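Local coordinates for helicase-like protein (Bacteroides thetaiotaomicron, PDB 2FG1) that probably acts as a macro-domain hydrolase that removes ADP-ribose from ADP-ribosylated thymidine in DNA, at residues T14-I17 and V21-I24; K47-A52 and L77-M82; I6-G11 and L137-I142. One frame throughout, in Å; residues are numbered along the deposited sequence.

Interaction 1 of 3, residues T14-I17 and V21-I24; sequences TAPI and VKVI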
ATOM      1  N   THR A  14      10.034   4.731   1.557  1.00 19.79           N
ATOM      2  CA  THR A  14       9.781   6.179   1.706  1.00 20.17           C
ATOM      3  C   THR A  14      10.853   7.018   1.014  1.00 20.38           C
ATOM      4  O   THR A  14      10.733   8.252   0.950  1.00 21.34           O
ATOM      5  CB  THR A  14       9.607   6.640   3.178  1.00 20.13           C
ATOM      6  OG1 THR A  14      10.848   6.524   3.871  1.00 22.03           O
ATOM      7  CG2 THR A  14       8.539   5.819   3.887  1.00 21.65           C
ATOM      8  N   ALA A  15      11.893   6.353   0.499  1.00 19.49           N
ATOM      9  CA  ALA A  15      12.919   7.000  -0.311  1.00 19.67           C
ATOM     10  C   ALA A  15      12.978   6.291  -1.671  1.00 19.82           C
ATOM     11  O   ALA A  15      13.957   5.606  -1.982  1.00 20.01           O
ATOM     12  CB  ALA A  15      14.271   6.947   0.390  1.00 20.63           C
ATOM     13  N   PRO A  16      11.905   6.410  -2.470  1.00 19.51           N
ATOM     14  CA  PRO A  16      11.798   5.568  -3.671  1.00 20.02           C
ATOM     15  C   PRO A  16      12.767   5.947  -4.786  1.00 20.17           C
ATOM     16  O   PRO A  16      13.092   7.129  -4.968  1.00 21.64           O
ATOM     17  CB  PRO A  16      10.357   5.790  -4.118  1.00 19.97           C
ATOM     18  CG  PRO A  16      10.031   7.182  -3.630  1.00 20.27           C
ATOM     19  CD  PRO A  16      10.724   7.283  -2.304  1.00 20.02           C
ATOM     20  N   ILE A  17      13.231   4.937  -5.514  1.00 19.68           N
ATOM     21  CA  ILE A  17      14.228   5.114  -6.567  1.00 20.31           C
ATOM     22  C   ILE A  17      13.633   5.627  -7.870  1.00 20.20           C
ATOM     23  O   ILE A  17      12.418   5.641  -8.056  1.00 19.90           O
ATOM     24  CB  ILE A  17      14.975   3.784  -6.871  1.00 20.21           C
ATOM     25  CG1 ILE A  17      14.024   2.755  -7.493  1.00 21.47           C
ATOM     26  CG2 ILE A  17      15.676   3.270  -5.606  1.00 22.04           C
ATOM     27  CD1 ILE A  17      14.707   1.571  -8.184  1.00 21.73           C
ATOM     28  N   VAL A  21       6.642  10.077 -12.006  1.00 18.67           N
ATOM     29  CA  VAL A  21       5.643  10.112 -10.952  1.00 18.57           C
ATOM     30  C   VAL A  21       5.662   8.768 -10.210  1.00 18.37           C
ATOM     31  O   VAL A  21       5.751   7.701 -10.828  1.00 18.19           O
ATOM     32  CB  VAL A  21       4.231  10.415 -11.524  1.00 18.89           C
ATOM     33  CG1 VAL A  21       3.208  10.515 -10.413  1.00 19.53           C
ATOM     34  CG2 VAL A  21       4.232  11.716 -12.339  1.00 20.27           C
ATOM     35  N   LYS A  22       5.595   8.826  -8.883  1.00 18.11           N
ATOM     36  CA  LYS A  22       5.730   7.637  -8.039  0.60 18.32           C
ATOM     37  C   LYS A  22       4.586   7.557  -7.040  1.00 18.11           C
ATOM     38  O   LYS A  22       4.152   8.585  -6.503  1.00 18.68           O
ATOM     39  CB  LYS A  22       7.060   7.674  -7.278  0.60 18.22           C
ATOM     40  CG  LYS A  22       8.307   7.872  -8.145  0.60 18.70           C
ATOM     41  CD  LYS A  22       9.536   8.183  -7.289  0.60 19.22           C
ATOM     42  CE  LYS A  22      10.719   8.620  -8.129  0.60 20.44           C
ATOM     43  NZ  LYS A  22      11.948   8.706  -7.294  0.60 20.27           N
ATOM     44  N   VAL A  23       4.114   6.341  -6.785  1.00 18.09           N
ATOM     45  CA  VAL A  23       3.081   6.088  -5.775  1.00 18.41           C
ATOM     46  C   VAL A  23       3.629   5.070  -4.785  1.00 18.21           C
ATOM     47  O   VAL A  23       3.982   3.939  -5.172  1.00 18.71           O
ATOM     48  CB  VAL A  23       1.771   5.559  -6.404  1.00 19.07           C
ATOM     49  CG1 VAL A  23       0.717   5.313  -5.332  1.00 20.31           C
ATOM     50  CG2 VAL A  23       1.228   6.548  -7.440  1.00 20.43           C
ATOM     51  N   ILE A  24       3.714   5.467  -3.518  1.00 17.98           N
ATOM     52  CA  ILE A  24       4.111   4.552  -2.447  1.00 18.27           C
ATOM     53  C   ILE A  24       2.840   3.916  -1.900  1.00 18.41           C
ATOM     54  O   ILE A  24       1.951   4.627  -1.403  1.00 18.85           O
ATOM     55  CB  ILE A  24       4.829   5.311  -1.317  1.00 18.09           C
ATOM     56  CG1 ILE A  24       6.136   5.919  -1.822  1.00 18.88           C
ATOM     57  CG2 ILE A  24       5.103   4.387  -0.112  1.00 19.56           C
ATOM     58  CD1 ILE A  24       6.673   7.029  -0.927  1.00 19.86           C
TER
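Two rim atoms of the P16 ring face the 21-24 segment: CG meets K22 CD at 3.8 Å, and CD lies 4.3 Å from I24 CD1. The flat carbonyl group of P16 is approached from above its plane, with K22 NZ standing 56° out of it and 3.0 Å from P16 O, a hydrogen bond that does not use a lone-pair direction. This holds for one of the two conformers of K22, in which CG sits beside its backbone N (chi1 -53°) and the rest of the chain is stretched out, running past the proline ring to the loop. There NZ also makes a weak hydrogen bond to I17 O at 3.2 Å, and a stronger one to G18 O, so NZ bonds to three successive backbone carbonyls of the loop. This is the short connection of the macro domain between the edge strand 7-10 and strand 22-29 in the middle of the sheet. T14 ends a G-D-A-T sequence, close to the G-D-I-T seen in many macro domains, and its OG1 bonds back to D12 OD1. From strand 22-29, I24 supplies the apolar part of the contact: its CG1 branch extends so that CD1 reaches T14 CA at 4.2 Å, while F38 and W46 pack against I24 and T14 alike.

Interaction 2 of 3, residues K47-A52 and L77-M82; sequences KMPEEA and LYVANM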
ATOM      1  N   LYS A  47       3.864  14.306   7.276  0.50 18.45           N
ATOM      2  CA  LYS A  47       2.684  14.273   8.138  0.50 18.52           C
ATOM      3  C   LYS A  47       1.403  13.977   7.360  0.50 17.74           C
ATOM      4  O   LYS A  47       0.417  13.516   7.935  0.50 17.26           O
ATOM      5  CB  LYS A  47       2.529  15.595   8.892  0.50 19.07           C
ATOM      6  CG  LYS A  47       3.706  15.974   9.790  0.50 21.95           C
ATOM      7  CD  LYS A  47       3.678  15.265  11.143  0.50 25.95           C
ATOM      8  CE  LYS A  47       4.305  13.873  11.096  0.50 27.62           C
ATOM      9  NZ  LYS A  47       3.300  12.777  10.961  0.50 28.79           N
HETATM   10  N   MSE A  48       1.420  14.218   6.051  0.50 17.34           N
HETATM   11  CA  MSE A  48       0.185  14.171   5.265  0.50 17.48           C
HETATM   12  C   MSE A  48      -0.515  12.807   5.199  0.50 17.41           C
HETATM   13  O   MSE A  48      -1.729  12.739   5.390  0.50 17.23           O
HETATM   14  CB  MSE A  48       0.398  14.731   3.851  0.50 17.43           C
HETATM   15  CG  MSE A  48      -0.861  14.724   2.989  0.50 18.78           C
HETATM   16 SE   MSE A  48      -2.238  15.885   3.689  0.50 25.32          SE
HETATM   17  CE  MSE A  48      -1.196  17.521   3.452  0.50 18.90           C
ATOM     18  N   PRO A  49       0.224  11.719   4.894  1.00 17.49           N
ATOM     19  CA  PRO A  49      -0.485  10.429   4.808  1.00 17.68           C
ATOM     20  C   PRO A  49      -1.246  10.071   6.085  1.00 17.27           C
ATOM     21  O   PRO A  49      -2.410   9.679   6.018  1.00 17.28           O
ATOM     22  CB  PRO A  49       0.637   9.421   4.511  1.00 17.54           C
ATOM     23  CG  PRO A  49       1.694  10.241   3.838  1.00 18.13           C
ATOM     24  CD  PRO A  49       1.663  11.566   4.581  1.00 17.62           C
ATOM     25  N   GLU A  50      -0.598  10.238   7.237  1.00 17.17           N
ATOM     26  CA  GLU A  50      -1.243   9.943   8.506  1.00 17.21           C
ATOM     27  C   GLU A  50      -2.462  10.839   8.754  1.00 16.59           C
ATOM     28  O   GLU A  50      -3.535  10.359   9.130  1.00 16.30           O
ATOM     29  CB  GLU A  50      -0.246  10.105   9.656  1.00 17.19           C
ATOM     30  CG  GLU A  50      -0.892   9.853  11.022  1.00 17.36           C
ATOM     31  CD  GLU A  50       0.068   9.987  12.181  1.00 17.73           C
ATOM     32  OE1 GLU A  50       1.304  10.083  11.977  1.00 18.05           O
ATOM     33  OE2 GLU A  50      -0.440  10.005  13.324  1.00 17.60           O
ATOM     34  N   GLU A  51      -2.287  12.139   8.546  1.00 16.71           N
ATOM     35  CA  GLU A  51      -3.376  13.073   8.837  1.00 17.10           C
ATOM     36  C   GLU A  51      -4.582  12.829   7.929  1.00 16.63           C
ATOM     37  O   GLU A  51      -5.730  12.842   8.381  1.00 16.78           O
ATOM     38  CB  GLU A  51      -2.900  14.521   8.782  1.00 17.62           C
ATOM     39  CG  GLU A  51      -4.046  15.541   8.989  1.00 18.17           C
ATOM     40  CD  GLU A  51      -4.723  15.465  10.355  1.00 20.27           C
ATOM     41  OE1 GLU A  51      -4.245  14.718  11.250  1.00 22.03           O
ATOM     42  OE2 GLU A  51      -5.739  16.175  10.541  1.00 17.82           O
ATOM     43  N   ALA A  52      -4.316  12.577   6.651  1.00 16.79           N
ATOM     44  CA  ALA A  52      -5.380  12.274   5.711  1.00 16.87           C
ATOM     45  C   ALA A  52      -6.119  11.006   6.125  1.00 16.82           C
ATOM     46  O   ALA A  52      -7.346  10.944   6.068  1.00 16.85           O
ATOM     47  CB  ALA A  52      -4.816  12.160   4.296  1.00 17.57           C
ATOM     48  N   LEU A  77       5.016  12.769  -6.317  1.00 20.26           N
ATOM     49  CA  LEU A  77       5.061  11.680  -5.320  1.00 20.33           C
ATOM     50  C   LEU A  77       3.788  11.599  -4.496  1.00 19.10           C
ATOM     51  O   LEU A  77       3.385  12.573  -3.850  1.00 19.72           O
ATOM     52  CB  LEU A  77       6.291  11.790  -4.407  1.00 20.71           C
ATOM     53  CG  LEU A  77       6.571  10.682  -3.378  1.00 21.67           C
ATOM     54  CD1 LEU A  77       6.639   9.297  -4.001  1.00 22.72           C
ATOM     55  CD2 LEU A  77       7.861  10.980  -2.630  1.00 23.04           C
ATOM     56  N   TYR A  78       3.154  10.430  -4.537  1.00 18.97           N
ATOM     57  CA  TYR A  78       1.906  10.180  -3.828  1.00 18.98           C
ATOM     58  C   TYR A  78       2.076   9.005  -2.889  1.00 18.71           C
ATOM     59  O   TYR A  78       2.922   8.129  -3.127  1.00 19.45           O
ATOM     60  CB  TYR A  78       0.763   9.871  -4.802  1.00 20.39           C
ATOM     61  CG  TYR A  78       0.486  11.005  -5.749  1.00 21.40           C
ATOM     62  CD1 TYR A  78      -0.530  11.929  -5.491  1.00 22.06           C
ATOM     63  CD2 TYR A  78       1.260  11.173  -6.897  1.00 21.86           C
ATOM     64  CE1 TYR A  78      -0.768  12.989  -6.366  1.00 23.89           C
ATOM     65  CE2 TYR A  78       1.033  12.230  -7.772  1.00 23.16           C
ATOM     66  CZ  TYR A  78       0.019  13.128  -7.493  1.00 22.78           C
ATOM     67  OH  TYR A  78      -0.203  14.175  -8.368  1.00 25.36           O
ATOM     68  N   VAL A  79       1.260   8.971  -1.837  1.00 18.31           N
ATOM     69  CA  VAL A  79       1.133   7.797  -0.980  1.00 18.42           C
ATOM     70  C   VAL A  79      -0.295   7.284  -1.084  1.00 18.46           C
ATOM     71  O   VAL A  79      -1.244   8.074  -1.004  1.00 18.91           O
ATOM     72  CB  VAL A  79       1.492   8.124   0.498  1.00 18.24           C
ATOM     73  CG1 VAL A  79       1.201   6.927   1.424  1.00 19.61           C
ATOM     74  CG2 VAL A  79       2.940   8.573   0.618  1.00 18.73           C
ATOM     75  N   ALA A  80      -0.450   5.974  -1.285  1.00 18.07           N
ATOM     76  CA  ALA A  80      -1.752   5.333  -1.338  1.00 18.01           C
ATOM     77  C   ALA A  80      -1.991   4.594  -0.033  1.00 18.36           C
ATOM     78  O   ALA A  80      -1.335   3.583   0.253  1.00 18.38           O
ATOM     79  CB  ALA A  80      -1.810   4.375  -2.528  1.00 18.76           C
ATOM     80  N   ASN A  81      -2.925   5.115   0.761  1.00 17.97           N
ATOM     81  CA  ASN A  81      -3.352   4.469   2.006  1.00 18.06           C
ATOM     82  C   ASN A  81      -4.428   3.448   1.622  1.00 18.12           C
ATOM     83  O   ASN A  81      -5.545   3.828   1.300  1.00 18.18           O
ATOM     84  CB  ASN A  81      -3.959   5.503   2.976  1.00 17.89           C
ATOM     85  CG  ASN A  81      -2.962   6.551   3.467  1.00 17.79           C
ATOM     86  OD1 ASN A  81      -1.777   6.296   3.629  1.00 18.01           O
ATOM     87  ND2 ASN A  81      -3.484   7.742   3.791  1.00 17.75           N
HETATM   88  N   MSE A  82      -4.070   2.164   1.626  1.00 17.94           N
HETATM   89  CA  MSE A  82      -4.941   1.108   1.108  1.00 18.43           C
HETATM   90  C   MSE A  82      -5.547   0.332   2.259  1.00 17.94           C
HETATM   91  O   MSE A  82      -4.822  -0.302   3.012  1.00 17.99           O
HETATM   92  CB  MSE A  82      -4.127   0.124   0.254  1.00 18.33           C
HETATM   93  CG  MSE A  82      -3.383   0.755  -0.937  1.00 18.35           C
HETATM   94 SE   MSE A  82      -2.596  -0.569  -2.134  0.90 22.09          SE
HETATM   95  CE  MSE A  82      -1.465  -1.530  -0.863  1.00 19.93           C
TER
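N81 ND2 serves two acceptors, P49 O and the side-chain OE1 of Q69. The bond to P49 O is 3.1 Å long and moderately bent, 146° at the hydrogen. It is tilted at both ends: the nitrogen stands 32° from the carbonyl plane of P49, and the oxygen in turn lies somewhat out of the N81 amide plane. At the other end of that amide, OD1 is hydrogen-bonded to H26 NE2, so the flat group is held from three directions and can hardly flip. CG of N81 lies beside its own backbone N (chi1 -65°), which carries the amide off strand 77-85 toward the first turn of helix 48-59. Q69 adds a second link of the same kind, since its NE2 reaches A52 O, and helix and sheet are thus joined by polar groups from two neighbouring strands.

Next to this polar pair sits an apolar one. The P49 ring crosses the V79 side chain at about a right angle. P49 CG lies against both methyls, nearest V79 CG2 at 3.8 Å, while CB meets V79 CG1 at 4.0 Å. P49 CB is also 4.0 Å from N81 OD1. V73 meets the proline from strand 68-74, and H26 packs on V79.

On the outer side of the helix, E50 turns away from the sheet: its OE1 bonds to S43 OG and, in one of the two K47 conformers, pairs with K47 NZ at 3.5 Å, and its OE2 pairs with R54. Such a helix laid against one face of a mixed sheet, gripping alternate residues of a strand, belongs to the three-layer alpha/beta/alpha sandwich of the macro domain.

Interaction 3 of 3, residues I6-G11 and L137-I142; sequences ILYIKG and LMEQII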
ATOM      1  N   ILE A   6       8.485  -7.604 -11.084  1.00 17.03           N
ATOM      2  CA  ILE A   6       8.727  -6.920  -9.809  1.00 17.31           C
ATOM      3  C   ILE A   6      10.225  -6.788  -9.577  1.00 16.50           C
ATOM      4  O   ILE A   6      10.977  -7.733  -9.792  1.00 16.72           O
ATOM      5  CB  ILE A   6       8.084  -7.657  -8.612  1.00 17.45           C
ATOM      6  CG1 ILE A   6       6.572  -7.714  -8.761  1.00 18.58           C
ATOM      7  CG2 ILE A   6       8.459  -6.995  -7.266  1.00 18.42           C
ATOM      8  CD1 ILE A   6       5.905  -8.667  -7.776  1.00 19.99           C
ATOM      9  N   LEU A   7      10.647  -5.606  -9.159  1.00 16.67           N
ATOM     10  CA  LEU A   7      12.024  -5.356  -8.773  1.00 16.85           C
ATOM     11  C   LEU A   7      12.126  -5.399  -7.250  1.00 16.87           C
ATOM     12  O   LEU A   7      11.360  -4.732  -6.571  1.00 17.43           O
ATOM     13  CB  LEU A   7      12.463  -3.982  -9.272  1.00 17.67           C
ATOM     14  CG  LEU A   7      13.830  -3.487  -8.805  1.00 17.85           C
ATOM     15  CD1 LEU A   7      14.942  -4.340  -9.402  1.00 18.29           C
ATOM     16  CD2 LEU A   7      14.014  -2.019  -9.131  1.00 18.64           C
ATOM     17  N   TYR A   8      13.073  -6.187  -6.733  1.00 16.51           N
ATOM     18  CA  TYR A   8      13.353  -6.225  -5.293  1.00 16.65           C
ATOM     19  C   TYR A   8      14.714  -5.622  -5.044  1.00 16.44           C
ATOM     20  O   TYR A   8      15.700  -6.043  -5.655  1.00 16.54           O
ATOM     21  CB  TYR A   8      13.353  -7.662  -4.764  1.00 16.98           C
ATOM     22  CG  TYR A   8      12.026  -8.355  -4.866  1.00 16.82           C
ATOM     23  CD1 TYR A   8      11.093  -8.270  -3.833  1.00 16.59           C
ATOM     24  CD2 TYR A   8      11.712  -9.128  -5.990  1.00 17.01           C
ATOM     25  CE1 TYR A   8       9.875  -8.918  -3.918  1.00 17.43           C
ATOM     26  CE2 TYR A   8      10.487  -9.788  -6.086  1.00 17.48           C
ATOM     27  CZ  TYR A   8       9.588  -9.679  -5.045  1.00 17.04           C
ATOM     28  OH  TYR A   8       8.369 -10.306  -5.109  1.00 19.79           O
ATOM     29  N   ILE A   9      14.772  -4.646  -4.138  1.00 16.56           N
ATOM     30  CA  ILE A   9      16.028  -4.006  -3.780  1.00 17.72           C
ATOM     31  C   ILE A   9      16.083  -3.783  -2.279  1.00 16.67           C
ATOM     32  O   ILE A   9      15.059  -3.846  -1.603  1.00 16.94           O
ATOM     33  CB  ILE A   9      16.234  -2.637  -4.506  1.00 17.91           C
ATOM     34  CG1 ILE A   9      15.109  -1.646  -4.159  1.00 18.24           C
ATOM     35  CG2 ILE A   9      16.405  -2.814  -6.028  1.00 18.96           C
ATOM     36  CD1 ILE A   9      15.376  -0.237  -4.680  1.00 19.94           C
ATOM     37  N   LYS A  10      17.285  -3.512  -1.783  1.00 17.00           N
ATOM     38  CA  LYS A  10      17.468  -3.036  -0.419  1.00 18.25           C
ATOM     39  C   LYS A  10      17.027  -1.584  -0.344  1.00 19.42           C
ATOM     40  O   LYS A  10      17.295  -0.796  -1.259  1.00 20.81           O
ATOM     41  CB  LYS A  10      18.950  -3.074  -0.021  1.00 18.11           C
ATOM     42  CG  LYS A  10      19.610  -4.430  -0.110  1.00 18.52           C
ATOM     43  CD  LYS A  10      21.086  -4.379   0.315  1.00 19.36           C
ATOM     44  CE  LYS A  10      21.973  -3.440  -0.524  1.00 19.68           C
ATOM     45  NZ  LYS A  10      21.940  -3.743  -1.972  1.00 18.81           N
ATOM     46  N   GLY A  11      16.413  -1.213   0.762  1.00 19.90           N
ATOM     47  CA  GLY A  11      16.144   0.190   0.987  1.00 20.87           C
ATOM     48  C   GLY A  11      14.852   0.448   1.706  1.00 20.75           C
ATOM     49  O   GLY A  11      14.259  -0.441   2.303  1.00 22.62           O
ATOM     50  N   LEU A 137       1.784 -15.388  -1.969  0.50 19.61           N
ATOM     51  CA  LEU A 137       0.437 -15.088  -2.424  0.50 19.54           C
ATOM     52  C   LEU A 137       0.298 -13.607  -2.814  0.50 19.22           C
ATOM     53  O   LEU A 137      -0.181 -13.284  -3.905  0.50 19.25           O
ATOM     54  CB  LEU A 137      -0.563 -15.465  -1.325  0.50 20.16           C
ATOM     55  CG  LEU A 137      -2.000 -15.871  -1.657  0.50 21.00           C
ATOM     56  CD1 LEU A 137      -2.786 -14.680  -2.161  0.50 21.82           C
ATOM     57  CD2 LEU A 137      -2.061 -17.048  -2.642  0.50 20.05           C
HETATM   58  N   MSE A 138       0.716 -12.718  -1.913  1.00 18.63           N
HETATM   59  CA  MSE A 138       0.687 -11.282  -2.122  1.00 18.54           C
HETATM   60  C   MSE A 138       1.397 -10.900  -3.424  1.00 18.10           C
HETATM   61  O   MSE A 138       0.894 -10.085  -4.208  1.00 17.69           O
HETATM   62  CB  MSE A 138       1.359 -10.607  -0.932  1.00 19.31           C
HETATM   63  CG  MSE A 138       1.143  -9.126  -0.881  1.00 20.45           C
HETATM   64 SE   MSE A 138      -0.737  -8.654  -0.632  0.90 29.54          SE
HETATM   65  CE  MSE A 138      -0.920  -9.279   1.119  1.00 28.08           C
ATOM     66  N   GLU A 139       2.539 -11.529  -3.670  1.00 17.65           N
ATOM     67  CA  GLU A 139       3.311 -11.259  -4.878  1.00 18.11           C
ATOM     68  C   GLU A 139       2.498 -11.562  -6.139  1.00 17.65           C
ATOM     69  O   GLU A 139       2.550 -10.808  -7.116  1.00 17.15           O
ATOM     70  CB  GLU A 139       4.610 -12.075  -4.879  1.00 18.83           C
ATOM     71  CG  GLU A 139       5.521 -11.740  -6.044  1.00 21.61           C
ATOM     72  CD  GLU A 139       6.695 -12.677  -6.191  1.00 23.30           C
ATOM     73  OE1 GLU A 139       6.544 -13.872  -5.864  1.00 26.09           O
ATOM     74  OE2 GLU A 139       7.759 -12.217  -6.667  1.00 24.10           O
ATOM     75  N   GLN A 140       1.742 -12.652  -6.108  1.00 16.48           N
ATOM     76  CA  GLN A 140       0.935 -13.058  -7.262  1.00 16.57           C
ATOM     77  C   GLN A 140      -0.145 -12.008  -7.552  1.00 16.67           C
ATOM     78  O   GLN A 140      -0.386 -11.649  -8.709  1.00 16.20           O
ATOM     79  CB  GLN A 140       0.334 -14.445  -7.032  1.00 16.81           C
ATOM     80  CG  GLN A 140      -0.450 -14.981  -8.233  1.00 17.51           C
ATOM     81  CD  GLN A 140       0.395 -15.127  -9.486  1.00 19.41           C
ATOM     82  OE1 GLN A 140       1.535 -15.585  -9.432  1.00 21.71           O
ATOM     83  NE2 GLN A 140      -0.176 -14.761 -10.632  1.00 19.90           N
ATOM     84  N   ILE A 141      -0.778 -11.492  -6.508  1.00 16.37           N
ATOM     85  CA  ILE A 141      -1.777 -10.437  -6.672  1.00 17.31           C
ATOM     86  C   ILE A 141      -1.158  -9.178  -7.288  1.00 17.11           C
ATOM     87  O   ILE A 141      -1.737  -8.571  -8.208  1.00 17.37           O
ATOM     88  CB  ILE A 141      -2.462 -10.099  -5.332  1.00 17.44           C
ATOM     89  CG1 ILE A 141      -3.169 -11.340  -4.764  1.00 17.75           C
ATOM     90  CG2 ILE A 141      -3.451  -8.944  -5.506  1.00 18.32           C
ATOM     91  CD1 ILE A 141      -3.640 -11.170  -3.308  1.00 18.55           C
ATOM     92  N   ILE A 142       0.019  -8.789  -6.801  1.00 16.69           N
ATOM     93  CA  ILE A 142       0.739  -7.634  -7.316  1.00 17.29           C
ATOM     94  C   ILE A 142       1.117  -7.826  -8.791  1.00 17.39           C
ATOM     95  O   ILE A 142       0.965  -6.895  -9.605  1.00 18.11           O
ATOM     96  CB  ILE A 142       1.980  -7.365  -6.446  1.00 17.42           C
ATOM     97  CG1 ILE A 142       1.557  -6.912  -5.040  1.00 18.20           C
ATOM     98  CG2 ILE A 142       2.886  -6.319  -7.104  1.00 18.46           C
ATOM     99  CD1 ILE A 142       2.640  -7.080  -3.973  1.00 18.75           C
TER
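Edge strand 7-10 of the macro-domain sheet is covered by helix 135-147, the last helix of the alpha/beta/alpha fold, through an isoleucine and a tyrosine on the strand side and a glutamate and an isoleucine on the helix. I6 reaches over with CD1, which lies 3.5 Å from E139 CG and 3.9 Å from I142 CG2, the two isoleucines crossing at roughly a right angle. I6 CG2 rests on one face of the Y8 ring, offset toward the rim. E139 stretches toward the strand, CG anti to the backbone N (chi1 -175°) and the chain extended beyond it, which brings the carboxylate to the hydroxyl end of that ring. Its plane is turned 70° from the ring plane. The indole N-H of W135 is also bonded to Y8 OH, leaving the phenol proton for the glutamate. With E139 cut back to an alanine, the Y8 hydroxyl would probably lose the acceptor of its proton, and a gap is likely to open beside I6 CD1. The bond is short: Y8 OH gives its proton to E139 OE2 over 2.5 Å, with OE2 near the ring plane but the hydroxyl coming from above the carboxylate plane, 53° out of it.

How the interactions relate
From the N terminus the chain lays down edge strand 7-10, whose partner in interaction 3, helix 135-147, follows after 125 residues. Interactions 1 and 2 fall within that span. Interaction 1 closes a tight turn of three residues leading into strand 22-29. Interaction 2 opens after it and closes across 24 residues, tying helix 48-59 to strand 77-85; the two follow in series and do not cross. I24 and its neighbours Y78 and A80 join interactions 1 and 2 through probable backbone hydrogen bonds between adjacent parallel strands. I17 packs on L7 and I9 to link interactions 1 and 3. Interactions 2 and 3 lie on opposite sides of the chain's centre, their own centres about 21 Å apart.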